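Local structure of uncharacterized protein (Staphylococcus aureus, 3P8A) at residues Tyr69-Asp74 against Val92-Gln97; Ile98-Tyr103 against Glu161-Phe166; Leu152-Gln157 against Lys210-Asp215. The protein is of unknown function but belongs to the glyoxalase-like, vicinal oxygen chelate family, whose members often work as metal-dependent enzymes. All blocks are in the same frame, centred on the assembly; numbering follows the deposited sequence.

Contact 1: Tyr69-Asp74 against Val92-Gln97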
loop_
_atom_site.group_PDB
_atom_site.type_symbol
_atom_site.label_atom_id
_atom_site.label_comp_id
_atom_site.label_asym_id
_atom_site.label_seq_id
_atom_site.Cartn_x
_atom_site.Cartn_y
_atom_site.Cartn_z
ATOM N N TYR A 69 1.614 1.094 -8.366
ATOM C CA TYR A 69 2.283 -0.188 -8.521
ATOM C C TYR A 69 2.004 -1.138 -7.393
ATOM O O TYR A 69 1.378 -0.776 -6.404
ATOM C CB TYR A 69 3.813 0.012 -8.684
ATOM C CG TYR A 69 4.513 0.697 -7.532
ATOM C CD1 TYR A 69 5.261 -0.035 -6.614
ATOM C CD2 TYR A 69 4.472 2.086 -7.387
ATOM C CE1 TYR A 69 5.926 0.593 -5.560
ATOM C CE2 TYR A 69 5.142 2.725 -6.341
ATOM C CZ TYR A 69 5.857 1.972 -5.423
ATOM O OH TYR A 69 6.516 2.591 -4.395
ATOM N N ILE A 70 2.490 -2.363 -7.557
ATOM C CA ILE A 70 2.453 -3.399 -6.541
ATOM C C ILE A 70 3.876 -3.501 -6.022
ATOM O O ILE A 70 4.806 -3.714 -6.812
ATOM C CB ILE A 70 1.974 -4.766 -7.108
ATOM C CG1 ILE A 70 0.569 -4.638 -7.760
ATOM C CG2 ILE A 70 1.967 -5.813 -5.977
ATOM C CD1 ILE A 70 0.223 -5.754 -8.794
ATOM N N GLU A 71 4.046 -3.362 -4.701
ATOM C CA GLU A 71 5.331 -3.532 -4.072
ATOM C C GLU A 71 5.362 -4.899 -3.425
ATOM O O GLU A 71 4.613 -5.162 -2.489
ATOM C CB GLU A 71 5.645 -2.419 -3.061
ATOM C CG GLU A 71 7.076 -2.509 -2.543
ATOM C CD GLU A 71 7.414 -1.667 -1.330
ATOM O OE1 GLU A 71 6.474 -1.218 -0.638
ATOM O OE2 GLU A 71 8.619 -1.520 -1.027
ATOM N N LEU A 72 6.204 -5.791 -3.951
ATOM C CA LEU A 72 6.391 -7.111 -3.352
ATOM C C LEU A 72 7.561 -6.912 -2.424
ATOM O O LEU A 72 8.559 -6.355 -2.840
ATOM C CB LEU A 72 6.701 -8.180 -4.396
ATOM C CG LEU A 72 5.736 -8.361 -5.546
ATOM C CD1 LEU A 72 6.043 -9.620 -6.229
ATOM C CD2 LEU A 72 4.248 -8.351 -5.088
ATOM N N LEU A 73 7.422 -7.280 -1.175
ATOM C CA LEU A 73 8.414 -6.990 -0.154
ATOM C C LEU A 73 8.864 -8.224 0.575
ATOM O O LEU A 73 8.050 -9.087 0.878
ATOM C CB LEU A 73 7.806 -5.923 0.828
ATOM C CG LEU A 73 8.719 -5.307 1.934
ATOM C CD1 LEU A 73 9.792 -4.362 1.327
ATOM C CD2 LEU A 73 7.893 -4.559 2.967
ATOM N N ASP A 74 10.186 -8.317 0.870
ATOM C CA ASP A 74 10.741 -9.415 1.657
ATOM C C ASP A 74 11.847 -8.889 2.595
ATOM O O ASP A 74 12.292 -7.765 2.444
ATOM C CB ASP A 74 11.266 -10.529 0.746
ATOM C CG ASP A 74 11.559 -11.900 1.381
ATOM O OD1 ASP A 74 11.179 -12.118 2.574
ATOM O OD2 ASP A 74 12.062 -12.781 0.663
ATOM N N VAL A 92 5.074 1.635 13.805
ATOM C CA VAL A 92 4.250 2.111 12.684
ATOM C C VAL A 92 4.785 1.789 11.274
ATOM O O VAL A 92 4.008 1.830 10.319
ATOM C CB VAL A 92 3.915 3.631 12.789
ATOM C CG1 VAL A 92 3.143 3.954 14.059
ATOM C CG2 VAL A 92 5.163 4.501 12.669
ATOM N N ALA A 93 6.098 1.591 11.129
ATOM C CA ALA A 93 6.742 1.439 9.808
ATOM C C ALA A 93 6.179 0.314 8.927
ATOM O O ALA A 93 5.769 -0.727 9.448
ATOM C CB ALA A 93 8.247 1.300 9.966
ATOM N N PHE A 94 6.154 0.529 7.593
ATOM C CA PHE A 94 5.648 -0.487 6.673
ATOM C C PHE A 94 6.435 -1.801 6.761
ATOM O O PHE A 94 5.816 -2.859 6.797
ATOM C CB PHE A 94 5.584 0.035 5.223
ATOM C CG PHE A 94 6.930 0.102 4.549
ATOM C CD1 PHE A 94 7.347 -0.909 3.698
ATOM C CD2 PHE A 94 7.816 1.138 4.832
ATOM C CE1 PHE A 94 8.623 -0.874 3.122
ATOM C CE2 PHE A 94 9.100 1.154 4.287
ATOM C CZ PHE A 94 9.494 0.156 3.421
ATOM N N ALA A 95 7.792 -1.750 6.821
ATOM C CA ALA A 95 8.627 -2.963 6.835
ATOM C C ALA A 95 8.460 -3.852 8.075
ATOM O O ALA A 95 8.392 -5.063 7.958
ATOM C CB ALA A 95 10.090 -2.593 6.638
ATOM N N THR A 96 8.389 -3.241 9.255
ATOM C CA THR A 96 8.277 -3.904 10.541
ATOM C C THR A 96 6.934 -4.601 10.741
ATOM O O THR A 96 6.818 -5.442 11.641
ATOM C CB THR A 96 8.705 -2.958 11.696
ATOM O OG1 THR A 96 7.919 -1.776 11.652
ATOM C CG2 THR A 96 10.186 -2.544 11.626
ATOM N N GLN A 97 5.925 -4.305 9.872
ATOM C CA GLN A 97 4.613 -4.972 9.882
ATOM C C GLN A 97 4.808 -6.453 9.643
ATOM O O GLN A 97 4.036 -7.248 10.184
ATOM C CB GLN A 97 3.675 -4.434 8.783
ATOM C CG GLN A 97 3.125 -3.059 9.067
ATOM C CD GLN A 97 2.060 -2.700 8.065
ATOM O OE1 GLN A 97 1.052 -3.403 7.903
ATOM N NE2 GLN A 97 2.240 -1.583 7.396
#
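The carboxylate atom OE2 of E71 is gripped by N60, whose ND2 donates a hydrogen bond, and by a glycerol molecule, and it comes loosely near the ring of F94. Its distance to F94 CE1 is 4.2 Å. The carboxylate and ring planes lie 31° apart, and the oxygen comes in obliquely. E71 reaches there because CG is anti to the backbone N (chi1 -172°) and the chain beyond runs extended. L73, two residues on along the same strand, supplies the closer contact. Its methyl CD2 lies 3.8 Å from F94 CE1, and CD1 follows at 4.1 Å from the same CE1. CD2 also meets the backbone at A95 CA, 4.2 Å away. The ring of F94 also meets H53 edge-to-face. The strand 69-75 belongs to the mixed eight-stranded sheet of the glyoxalase-like domain, and segment 92-97 lies against its E71 and L73 side chains. The glycerol, probably from the crystallisation liquor, also bonds to Y69 OH. A buried carboxylate beside an aromatic ring and a bound polyol is consistent with a pocket for a small polar molecule.

Contact 2: Ile98-Tyr103 against Glu161-Phe166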
loop_
_atom_site.group_PDB
_atom_site.type_symbol
_atom_site.label_atom_id
_atom_site.label_comp_id
_atom_site.label_asym_id
_atom_site.label_seq_id
_atom_site.Cartn_x
_atom_site.Cartn_y
_atom_site.Cartn_z
ATOM N N ILE A 98 5.866 -6.824 8.874
ATOM C CA ILE A 98 6.258 -8.229 8.573
ATOM C C ILE A 98 6.449 -8.972 9.910
ATOM O O ILE A 98 5.873 -10.046 10.107
ATOM C CB ILE A 98 7.525 -8.323 7.661
ATOM C CG1 ILE A 98 7.256 -7.741 6.262
ATOM C CG2 ILE A 98 8.018 -9.793 7.518
ATOM C CD1 ILE A 98 8.559 -7.591 5.351
ATOM N N VAL A 99 7.182 -8.347 10.847
ATOM C CA VAL A 99 7.449 -8.912 12.185
ATOM C C VAL A 99 6.195 -8.908 13.065
ATOM O O VAL A 99 5.813 -9.935 13.627
ATOM C CB VAL A 99 8.637 -8.177 12.896
ATOM C CG1 VAL A 99 8.853 -8.723 14.319
ATOM C CG2 VAL A 99 9.915 -8.314 12.082
ATOM N N GLN A 100 5.578 -7.736 13.197
ATOM C CA GLN A 100 4.397 -7.501 14.037
ATOM C C GLN A 100 3.204 -8.373 13.651
ATOM O O GLN A 100 2.416 -8.769 14.525
ATOM C CB GLN A 100 4.041 -6.022 14.017
ATOM C CG GLN A 100 5.014 -5.224 14.879
ATOM C CD GLN A 100 5.176 -3.805 14.463
ATOM O OE1 GLN A 100 4.542 -3.316 13.513
ATOM N NE2 GLN A 100 6.040 -3.112 15.190
ATOM N N GLU A 101 3.094 -8.704 12.346
ATOM C CA GLU A 101 2.052 -9.580 11.847
ATOM C C GLU A 101 2.512 -11.046 11.721
ATOM O O GLU A 101 1.958 -11.811 10.943
ATOM C CB GLU A 101 1.387 -9.013 10.597
ATOM C CG GLU A 101 0.748 -7.665 10.872
ATOM C CD GLU A 101 0.400 -6.815 9.667
ATOM O OE1 GLU A 101 -0.023 -7.380 8.633
ATOM O OE2 GLU A 101 0.507 -5.572 9.779
ATOM N N LYS A 102 3.496 -11.437 12.566
ATOM C CA LYS A 102 4.028 -12.789 12.771
ATOM C C LYS A 102 4.489 -13.490 11.495
ATOM O O LYS A 102 4.337 -14.718 11.398
ATOM C CB LYS A 102 3.009 -13.675 13.551
ATOM C CG LYS A 102 2.345 -12.993 14.773
ATOM C CD LYS A 102 1.269 -13.855 15.398
ATOM C CE LYS A 102 0.520 -13.097 16.450
ATOM N NZ LYS A 102 -0.622 -12.338 15.894
ATOM N N TYR A 103 5.061 -12.728 10.520
ATOM C CA TYR A 103 5.586 -13.288 9.257
ATOM C C TYR A 103 4.517 -13.992 8.403
ATOM O O TYR A 103 4.841 -14.857 7.591
ATOM C CB TYR A 103 6.839 -14.177 9.500
ATOM C CG TYR A 103 8.031 -13.413 10.041
ATOM C CD1 TYR A 103 8.988 -12.881 9.182
ATOM C CD2 TYR A 103 8.228 -13.265 11.409
ATOM C CE1 TYR A 103 10.081 -12.163 9.670
ATOM C CE2 TYR A 103 9.316 -12.547 11.910
ATOM C CZ TYR A 103 10.243 -12.001 11.035
ATOM O OH TYR A 103 11.352 -11.341 11.502
ATOM N N GLU A 161 -8.182 -2.182 13.822
ATOM C CA GLU A 161 -8.352 -3.533 13.315
ATOM C C GLU A 161 -7.423 -3.663 12.097
ATOM O O GLU A 161 -6.789 -4.695 11.886
ATOM C CB GLU A 161 -9.810 -3.796 12.864
ATOM C CG GLU A 161 -10.775 -4.014 14.012
ATOM C CD GLU A 161 -10.578 -5.270 14.828
ATOM O OE1 GLU A 161 -9.937 -6.224 14.322
ATOM O OE2 GLU A 161 -11.069 -5.294 15.981
ATOM N N ILE A 162 -7.330 -2.574 11.334
ATOM C CA ILE A 162 -6.596 -2.474 10.072
ATOM C C ILE A 162 -5.431 -1.543 10.216
ATOM O O ILE A 162 -5.598 -0.434 10.724
ATOM C CB ILE A 162 -7.593 -1.959 8.961
ATOM C CG1 ILE A 162 -8.759 -2.914 8.759
ATOM C CG2 ILE A 162 -6.899 -1.631 7.638
ATOM C CD1 ILE A 162 -8.351 -4.411 8.479
ATOM N N LYS A 163 -4.257 -1.956 9.712
ATOM C CA LYS A 163 -3.092 -1.082 9.801
ATOM C C LYS A 163 -3.395 0.154 8.968
ATOM O O LYS A 163 -3.800 0.008 7.806
ATOM C CB LYS A 163 -1.811 -1.764 9.290
ATOM C CG LYS A 163 -0.553 -0.975 9.631
ATOM C CD LYS A 163 -0.076 -1.295 11.018
ATOM C CE LYS A 163 1.274 -0.685 11.279
ATOM N NZ LYS A 163 1.771 -1.142 12.603
ATOM N N PRO A 164 -3.282 1.373 9.560
ATOM C CA PRO A 164 -3.611 2.573 8.793
ATOM C C PRO A 164 -2.763 2.742 7.541
ATOM O O PRO A 164 -1.535 2.631 7.612
ATOM C CB PRO A 164 -3.312 3.724 9.788
ATOM C CG PRO A 164 -3.462 3.101 11.137
ATOM C CD PRO A 164 -2.863 1.726 10.937
ATOM N N PRO A 165 -3.395 3.092 6.405
ATOM C CA PRO A 165 -2.613 3.454 5.209
ATOM C C PRO A 165 -1.658 4.603 5.564
ATOM O O PRO A 165 -1.944 5.397 6.472
ATOM C CB PRO A 165 -3.681 3.948 4.226
ATOM C CG PRO A 165 -4.922 3.263 4.653
ATOM C CD PRO A 165 -4.846 3.233 6.152
ATOM N N PHE A 166 -0.515 4.666 4.879
ATOM C CA PHE A 166 0.504 5.670 5.153
ATOM C C PHE A 166 0.736 6.537 3.929
ATOM O O PHE A 166 0.172 6.264 2.869
ATOM C CB PHE A 166 1.793 5.031 5.701
ATOM C CG PHE A 166 2.486 4.087 4.751
ATOM C CD1 PHE A 166 2.081 2.763 4.643
ATOM C CD2 PHE A 166 3.574 4.511 3.993
ATOM C CE1 PHE A 166 2.735 1.890 3.775
ATOM C CE2 PHE A 166 4.233 3.630 3.138
ATOM C CZ PHE A 166 3.817 2.325 3.040
HETATM O O HOH W 1 4.633 -1.364 11.870
HETATM O O HOH W 2 1.826 -3.869 12.587
#
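Two waters do the work of the direct bond that Q100 and K163 do not make. Q100 OE1 and K163 NZ are 3.6 Å apart, and each water spans them. The first water lies 2.6 Å from Q100 OE1, probably as donor, and accepts from K163 NZ at 3.0 Å. The second donates to Q100 OE1 at 2.9 Å and accepts from K163 NZ at 2.7 Å. The two side chains cross at about a right angle. K163 leaves its backbone with CG anti to N (chi1 -169°), then bends at chi2 (84°) before running straight to NZ, which turns the ammonium toward the amide. Both ends also have protein partners nearby. K163 NZ donates to G91 O, and Q100 NE2 donates to G90 O, so the two side chains tie into neighbouring peptides of one loop.

Q100 is the last residue of the short helix 97-100. A Schellman motif closes that helix: Y103 N bonds to I98 O, and K102, with positive phi, sends its N to V99 O. E101 lies at this turn, and its CB is directed toward 161-166. Its OE2 only grazes K163 CB at 4.5 Å, and OE2 and NZ stay 5.4 Å apart. The other oxygen, OE1, forms a salt bridge with K108 on strand 106-113. The opposite charges of E101 and K163 may still attract weakly across this gap. On the far segment, K163 O accepts a hydrogen bond from Y245 OH, on strand 244-252 of the second sheet.

Contact 3: Leu152-Gln157 against Lys210-Asp215; sequences LYIMNQ and KWFDMD
The indole of W211 has the methyl CG2 of I154 over one face and the side chain of N156 at its edge. CG2 sits 3.9 Å from the centroid of the six-membered ring and 16° off its normal, a well-centred CH-pi contact. N156 CG meets W211 CZ2 at 3.8 Å, near the ring plane. The amide plane stands 79° from the indole, so the two flat groups are nearly perpendicular. The ring of F212 carries W211 CB over the centre of one face, while I154 reaches it obliquely.

I154 uses its two branches differently. CG2 is the one over the indole. CD1, at the end of the longer branch, lies 3.6 Å from W211 CB and 3.7 Å from F212 CE1. It thus fills the angle between the two aromatic side chains. A chi1 of -69° puts CG1 beside the backbone N, and the same rotation sets CG2 anti to that N, over the indole. The three side chains I154, W211 and F212 are buried, and no hydrogen bond crosses between the segments. The contact is therefore held by apolar packing.

W211 and F212 lie on helix 201-212, and D213 leaves helical geometry with positive phi. The F212 ring also meets W208 edge-to-face, one turn earlier. I154 lies on strand 147-155 and touches L124 of helix 117-125 as well. This side chain of the eight-stranded sheet therefore meets both helices.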
loop_
_atom_site.group_PDB
_atom_site.type_symbol
_atom_site.label_atom_id
_atom_site.label_comp_id
_atom_site.label_asym_id
_atom_site.label_seq_id
_atom_site.Cartn_x
_atom_site.Cartn_y
_atom_site.Cartn_z
ATOM N N LEU A 152 5.086 9.285 6.014
ATOM C CA LEU A 152 4.426 9.836 7.196
ATOM C C LEU A 152 3.416 8.783 7.619
ATOM O O LEU A 152 2.703 8.227 6.775
ATOM C CB LEU A 152 3.743 11.170 6.883
ATOM C CG LEU A 152 2.995 11.872 8.038
ATOM C CD1 LEU A 152 3.961 12.521 9.026
ATOM C CD2 LEU A 152 2.028 12.880 7.483
ATOM N N TYR A 153 3.421 8.451 8.903
ATOM C CA TYR A 153 2.542 7.434 9.442
ATOM C C TYR A 153 1.552 7.993 10.417
ATOM O O TYR A 153 1.871 8.930 11.155
ATOM C CB TYR A 153 3.355 6.379 10.160
ATOM C CG TYR A 153 4.305 5.629 9.252
ATOM C CD1 TYR A 153 3.870 4.539 8.506
ATOM C CD2 TYR A 153 5.660 5.942 9.219
ATOM C CE1 TYR A 153 4.740 3.826 7.689
ATOM C CE2 TYR A 153 6.551 5.206 8.435
ATOM C CZ TYR A 153 6.078 4.162 7.656
ATOM O OH TYR A 153 6.932 3.407 6.910
ATOM N N ILE A 154 0.379 7.365 10.480
ATOM C CA ILE A 154 -0.630 7.695 11.477
ATOM C C ILE A 154 -0.400 6.780 12.673
ATOM O O ILE A 154 -0.257 5.573 12.508
ATOM C CB ILE A 154 -2.053 7.550 10.895
ATOM C CG1 ILE A 154 -2.309 8.647 9.839
ATOM C CG2 ILE A 154 -3.120 7.576 12.022
ATOM C CD1 ILE A 154 -3.502 8.387 8.968
HETATM N N MSE A 155 -0.355 7.352 13.882
HETATM C CA MSE A 155 -0.228 6.555 15.094
HETATM C C MSE A 155 -1.521 6.658 15.936
HETATM O O MSE A 155 -1.671 7.549 16.783
HETATM C CB MSE A 155 1.019 6.940 15.883
HETATM C CG MSE A 155 1.536 5.807 16.713
HETATM SE SE MSE A 155 2.115 6.478 18.402
HETATM C CE MSE A 155 0.386 6.320 19.325
ATOM N N ASN A 156 -2.469 5.767 15.657
ATOM C CA ASN A 156 -3.748 5.745 16.353
ATOM C C ASN A 156 -3.594 5.259 17.797
ATOM O O ASN A 156 -3.095 4.152 18.020
ATOM C CB ASN A 156 -4.780 4.918 15.580
ATOM C CG ASN A 156 -6.208 5.039 16.066
ATOM O OD1 ASN A 156 -7.055 4.205 15.750
ATOM N ND2 ASN A 156 -6.518 6.074 16.832
ATOM N N GLN A 157 -4.006 6.118 18.770
ATOM C CA GLN A 157 -3.951 5.859 20.216
ATOM C C GLN A 157 -5.011 4.834 20.624
ATOM O O GLN A 157 -4.830 4.113 21.611
ATOM C CB GLN A 157 -4.118 7.158 21.014
ATOM C CG GLN A 157 -2.957 7.442 21.980
ATOM C CD GLN A 157 -1.801 8.208 21.365
ATOM O OE1 GLN A 157 -1.932 8.890 20.337
ATOM N NE2 GLN A 157 -0.644 8.145 22.010
ATOM N N LYS A 210 -11.995 10.315 8.398
ATOM C CA LYS A 210 -11.341 11.329 9.205
ATOM C C LYS A 210 -9.940 11.618 8.689
ATOM O O LYS A 210 -9.635 12.771 8.364
ATOM C CB LYS A 210 -11.275 10.848 10.654
ATOM C CG LYS A 210 -11.198 11.958 11.691
ATOM C CD LYS A 210 -11.034 11.416 13.111
ATOM C CE LYS A 210 -12.320 10.957 13.782
ATOM N NZ LYS A 210 -13.120 12.092 14.306
ATOM N N TRP A 211 -9.101 10.568 8.577
ATOM C CA TRP A 211 -7.710 10.670 8.154
ATOM C C TRP A 211 -7.489 10.989 6.673
ATOM O O TRP A 211 -6.573 11.739 6.343
ATOM C CB TRP A 211 -6.961 9.384 8.497
ATOM C CG TRP A 211 -7.013 8.951 9.935
ATOM C CD1 TRP A 211 -7.078 9.753 11.038
ATOM C CD2 TRP A 211 -6.839 7.612 10.422
ATOM N NE1 TRP A 211 -7.015 8.989 12.183
ATOM C CE2 TRP A 211 -6.866 7.672 11.834
ATOM C CE3 TRP A 211 -6.708 6.356 9.795
ATOM C CZ2 TRP A 211 -6.783 6.528 12.630
ATOM C CZ3 TRP A 211 -6.612 5.224 10.585
ATOM C CH2 TRP A 211 -6.651 5.311 11.983
ATOM N N PHE A 212 -8.289 10.417 5.788
ATOM C CA PHE A 212 -8.042 10.588 4.347
ATOM C C PHE A 212 -8.984 11.475 3.588
ATOM O O PHE A 212 -8.878 11.561 2.359
ATOM C CB PHE A 212 -7.838 9.214 3.673
ATOM C CG PHE A 212 -6.970 8.278 4.484
ATOM C CD1 PHE A 212 -5.641 8.601 4.767
ATOM C CD2 PHE A 212 -7.487 7.097 4.997
ATOM C CE1 PHE A 212 -4.850 7.760 5.549
ATOM C CE2 PHE A 212 -6.699 6.256 5.788
ATOM C CZ PHE A 212 -5.382 6.590 6.057
ATOM N N ASP A 213 -9.947 12.111 4.308
ATOM C CA ASP A 213 -10.922 13.023 3.718
ATOM C C ASP A 213 -11.663 12.354 2.547
ATOM O O ASP A 213 -11.857 12.947 1.482
ATOM C CB ASP A 213 -10.208 14.328 3.274
ATOM C CG ASP A 213 -10.912 15.575 3.741
ATOM O OD1 ASP A 213 -10.358 16.277 4.626
ATOM O OD2 ASP A 213 -12.032 15.838 3.251
HETATM N N MSE A 214 -12.022 11.083 2.733
HETATM C CA MSE A 214 -12.672 10.290 1.706
HETATM C C MSE A 214 -14.173 10.572 1.618
HETATM O O MSE A 214 -14.741 11.154 2.538
HETATM C CB MSE A 214 -12.420 8.793 1.981
HETATM C CG MSE A 214 -11.030 8.326 1.585
HETATM SE SE MSE A 214 -10.774 6.441 2.056
HETATM C CE MSE A 214 -8.857 6.174 1.653
ATOM N N ASP A 215 -14.796 10.187 0.501
ATOM C CA ASP A 215 -16.235 10.316 0.269
ATOM C C ASP A 215 -16.851 8.916 0.416
ATOM O O ASP A 215 -16.163 7.921 0.176
ATOM C CB ASP A 215 -16.526 10.869 -1.142
ATOM C CG ASP A 215 -16.173 12.343 -1.391
ATOM O OD1 ASP A 215 -16.359 13.169 -0.467
ATOM O OD2 ASP A 215 -15.774 12.672 -2.526
#

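Contacts 1 and 2 lie close, with centres about 9 Å apart, and pack directly: F94 CB meets F166 CZ at 3.6 Å, and L73 CD2 meets I98 CD1 at 3.9 Å. Contact 3 lies farther off, about 18 Å from contact 1 and 15 Å from contact 2, centre to centre. Contacts 1 and 3 share the eight-stranded sheet, and Y153 OH is 3.1 Å from F94 N, a probable hydrogen bond. Contact 2 joins contact 3 through prolines: P165 CD lies 3.4 Å from F212 CZ. The glycerol lies at contact 1, bound by Y69 and E71; it is probably from the crystallisation liquor, though such molecules can mark a pocket.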